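Local coordinates for histone FOLD protein (Methanopyrus kandleri, PDB 1F1E), which is an archaeal histone that carries two histone folds in one chain and probably pairs them with each other to bind and compact DNA, at residues Leu58-Leu63 / Val105-Lys110. Numbering follows the deposited sequence.
Sequences LMEEHL and VDLYNK
Glu60 and Leu63, one turn apart at the start of helix 60-70, face Leu107 and Tyr108 on helix 102-129, and the backbones come close enough to bring the CA atoms of Leu63 and Tyr108 within 6.1 Å. No hydrogen bond crosses; aliphatic carbons pack on one another and against the backbone atoms Glu60 O and Tyr108 N. Leu107 reaches over because its CG stands anti to its own backbone N (chi1 -174°), which sends CD2 into the first turn of the opposing helix. There Leu107 CD2 lies 3.4 Å from the carbonyl O of Glu60, whose side chain crosses that of Leu107 at about a right angle. The same Leu107 CD2 is 3.8 Å from CB of Leu63. Leu63 fits against the next residue along: its CG sits 3.7 Å from Tyr108 N, on the backbone itself. Its CD1 packs 3.9 Å from Tyr108 CB and also comes to the edge of the ring, near its plane. With an alanine in place of Leu63, CG and CD1 are gone and a gap is likely to open beside the backbone, CB and ring edge of Tyr108. The far end of the ring leaves the interface, and its OH is hydrogen-bonded to Ala39 O. Two histone folds of one chain meet here, the short C-terminal helix of the first against the long central helix of the second. Helix 25-51 packs against both residues, Ala46 on Leu63 and Val42 and Ala43 on Tyr108, helix 85-94 reaches Tyr108 through Ile91, and strand 57-58 pairs in parallel with strand 99-100 just before the two helices begin.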
loop_
_atom_site.group_PDB
_atom_site.type_symbol
_atom_site.label_atom_id
_atom_site.label_comp_id
_atom_site.label_asym_id
_atom_site.label_seq_id
_atom_site.Cartn_x
_atom_site.Cartn_y
_atom_site.Cartn_z
ATOM N N LEU A 58 19.677 7.267 3.966
ATOM C CA LEU A 58 18.267 7.213 4.384
ATOM C C LEU A 58 18.086 8.183 5.516
ATOM O O LEU A 58 18.852 8.232 6.479
ATOM C CB LEU A 58 17.902 5.812 4.881
ATOM C CG LEU A 58 16.416 5.497 5.066
ATOM C CD1 LEU A 58 15.707 5.391 3.721
ATOM C CD2 LEU A 58 16.250 4.205 5.849
HETATM N N MSE A 59 17.124 9.058 5.519
HETATM C CA MSE A 59 16.650 10.102 6.366
HETATM C C MSE A 59 15.176 9.898 6.723
HETATM O O MSE A 59 14.459 9.134 6.132
HETATM C CB MSE A 59 16.909 11.478 5.800
HETATM C CG MSE A 59 18.212 11.591 4.998
HETATM SE SE MSE A 59 19.628 11.840 6.070
HETATM C CE MSE A 59 19.291 13.432 6.798
ATOM N N GLU A 60 14.841 10.634 7.785
ATOM C CA GLU A 60 13.498 10.561 8.277
ATOM C C GLU A 60 12.425 10.736 7.192
ATOM O O GLU A 60 11.441 10.001 7.158
ATOM C CB GLU A 60 13.283 11.631 9.307
ATOM C CG GLU A 60 13.310 11.160 10.696
ATOM C CD GLU A 60 12.915 12.286 11.625
ATOM O OE1 GLU A 60 12.958 11.925 12.800
ATOM O OE2 GLU A 60 12.613 13.414 11.288
ATOM N N GLU A 61 12.711 11.719 6.339
ATOM C CA GLU A 61 11.704 12.131 5.342
ATOM C C GLU A 61 11.379 10.931 4.457
ATOM O O GLU A 61 10.287 10.774 3.955
ATOM C CB GLU A 61 12.102 13.329 4.480
ATOM C CG GLU A 61 12.872 14.466 5.139
ATOM C CD GLU A 61 14.276 14.079 5.598
ATOM N N HIS A 62 12.339 9.997 4.231
ATOM C CA HIS A 62 11.990 8.847 3.418
ATOM C C HIS A 62 10.971 7.912 4.087
ATOM O O HIS A 62 10.053 7.404 3.406
ATOM C CB HIS A 62 13.270 8.055 3.121
ATOM C CG HIS A 62 14.195 9.013 2.453
ATOM N ND1 HIS A 62 15.519 8.904 2.646
ATOM C CD2 HIS A 62 14.052 10.054 1.633
ATOM C CE1 HIS A 62 16.198 9.824 1.995
ATOM N NE2 HIS A 62 15.290 10.585 1.330
ATOM N N LEU A 63 11.133 7.730 5.399
ATOM C CA LEU A 63 10.180 6.869 6.068
ATOM C C LEU A 63 8.848 7.575 6.284
ATOM O O LEU A 63 7.817 6.918 6.274
ATOM C CB LEU A 63 10.757 6.442 7.412
ATOM C CG LEU A 63 11.908 5.458 7.468
ATOM C CD1 LEU A 63 11.631 4.243 6.599
ATOM C CD2 LEU A 63 13.218 6.108 7.126
ATOM N N VAL A 105 16.564 5.429 11.127
ATOM C CA VAL A 105 16.409 4.108 11.762
ATOM C C VAL A 105 15.294 4.138 12.788
ATOM O O VAL A 105 14.478 3.221 12.804
ATOM C CB VAL A 105 17.746 3.642 12.326
ATOM C CG1 VAL A 105 17.569 2.338 13.076
ATOM C CG2 VAL A 105 18.775 3.518 11.191
ATOM N N ASP A 106 15.259 5.164 13.626
ATOM C CA ASP A 106 14.225 5.205 14.616
ATOM C C ASP A 106 12.848 5.316 13.980
ATOM O O ASP A 106 11.895 4.745 14.544
ATOM C CB ASP A 106 14.446 6.407 15.531
ATOM C CG ASP A 106 15.599 6.299 16.455
ATOM O OD1 ASP A 106 16.143 5.185 16.572
ATOM O OD2 ASP A 106 15.916 7.318 17.113
ATOM N N LEU A 107 12.723 6.089 12.925
ATOM C CA LEU A 107 11.385 6.222 12.305
ATOM C C LEU A 107 11.004 4.946 11.593
ATOM O O LEU A 107 9.807 4.599 11.634
ATOM C CB LEU A 107 11.292 7.492 11.463
ATOM C CG LEU A 107 9.868 7.751 10.925
ATOM C CD1 LEU A 107 8.840 7.836 12.020
ATOM C CD2 LEU A 107 9.974 9.051 10.130
ATOM N N TYR A 108 11.936 4.240 10.980
ATOM C CA TYR A 108 11.620 2.909 10.431
ATOM C C TYR A 108 11.124 1.977 11.529
ATOM O O TYR A 108 10.118 1.257 11.370
ATOM C CB TYR A 108 12.878 2.370 9.778
ATOM C CG TYR A 108 12.696 0.915 9.387
ATOM C CD1 TYR A 108 11.885 0.535 8.336
ATOM C CD2 TYR A 108 13.301 -0.074 10.090
ATOM C CE1 TYR A 108 11.751 -0.801 8.035
ATOM C CE2 TYR A 108 13.180 -1.418 9.819
ATOM C CZ TYR A 108 12.364 -1.777 8.758
ATOM O OH TYR A 108 12.243 -3.085 8.492
ATOM N N ASN A 109 11.827 1.992 12.683
ATOM C CA ASN A 109 11.396 1.186 13.810
ATOM C C ASN A 109 9.993 1.572 14.275
ATOM O O ASN A 109 9.134 0.673 14.407
ATOM C CB ASN A 109 12.430 1.370 14.929
ATOM C CG ASN A 109 12.548 0.203 15.859
ATOM O OD1 ASN A 109 11.826 -0.771 15.828
ATOM N ND2 ASN A 109 13.555 0.352 16.729
ATOM N N LYS A 110 9.735 2.855 14.451
ATOM C CA LYS A 110 8.365 3.255 14.832
ATOM C C LYS A 110 7.352 2.870 13.792
ATOM O O LYS A 110 6.253 2.462 14.130
ATOM C CB LYS A 110 8.340 4.787 15.027
ATOM C CG LYS A 110 9.021 5.213 16.309
ATOM C CD LYS A 110 8.780 6.937 16.455
#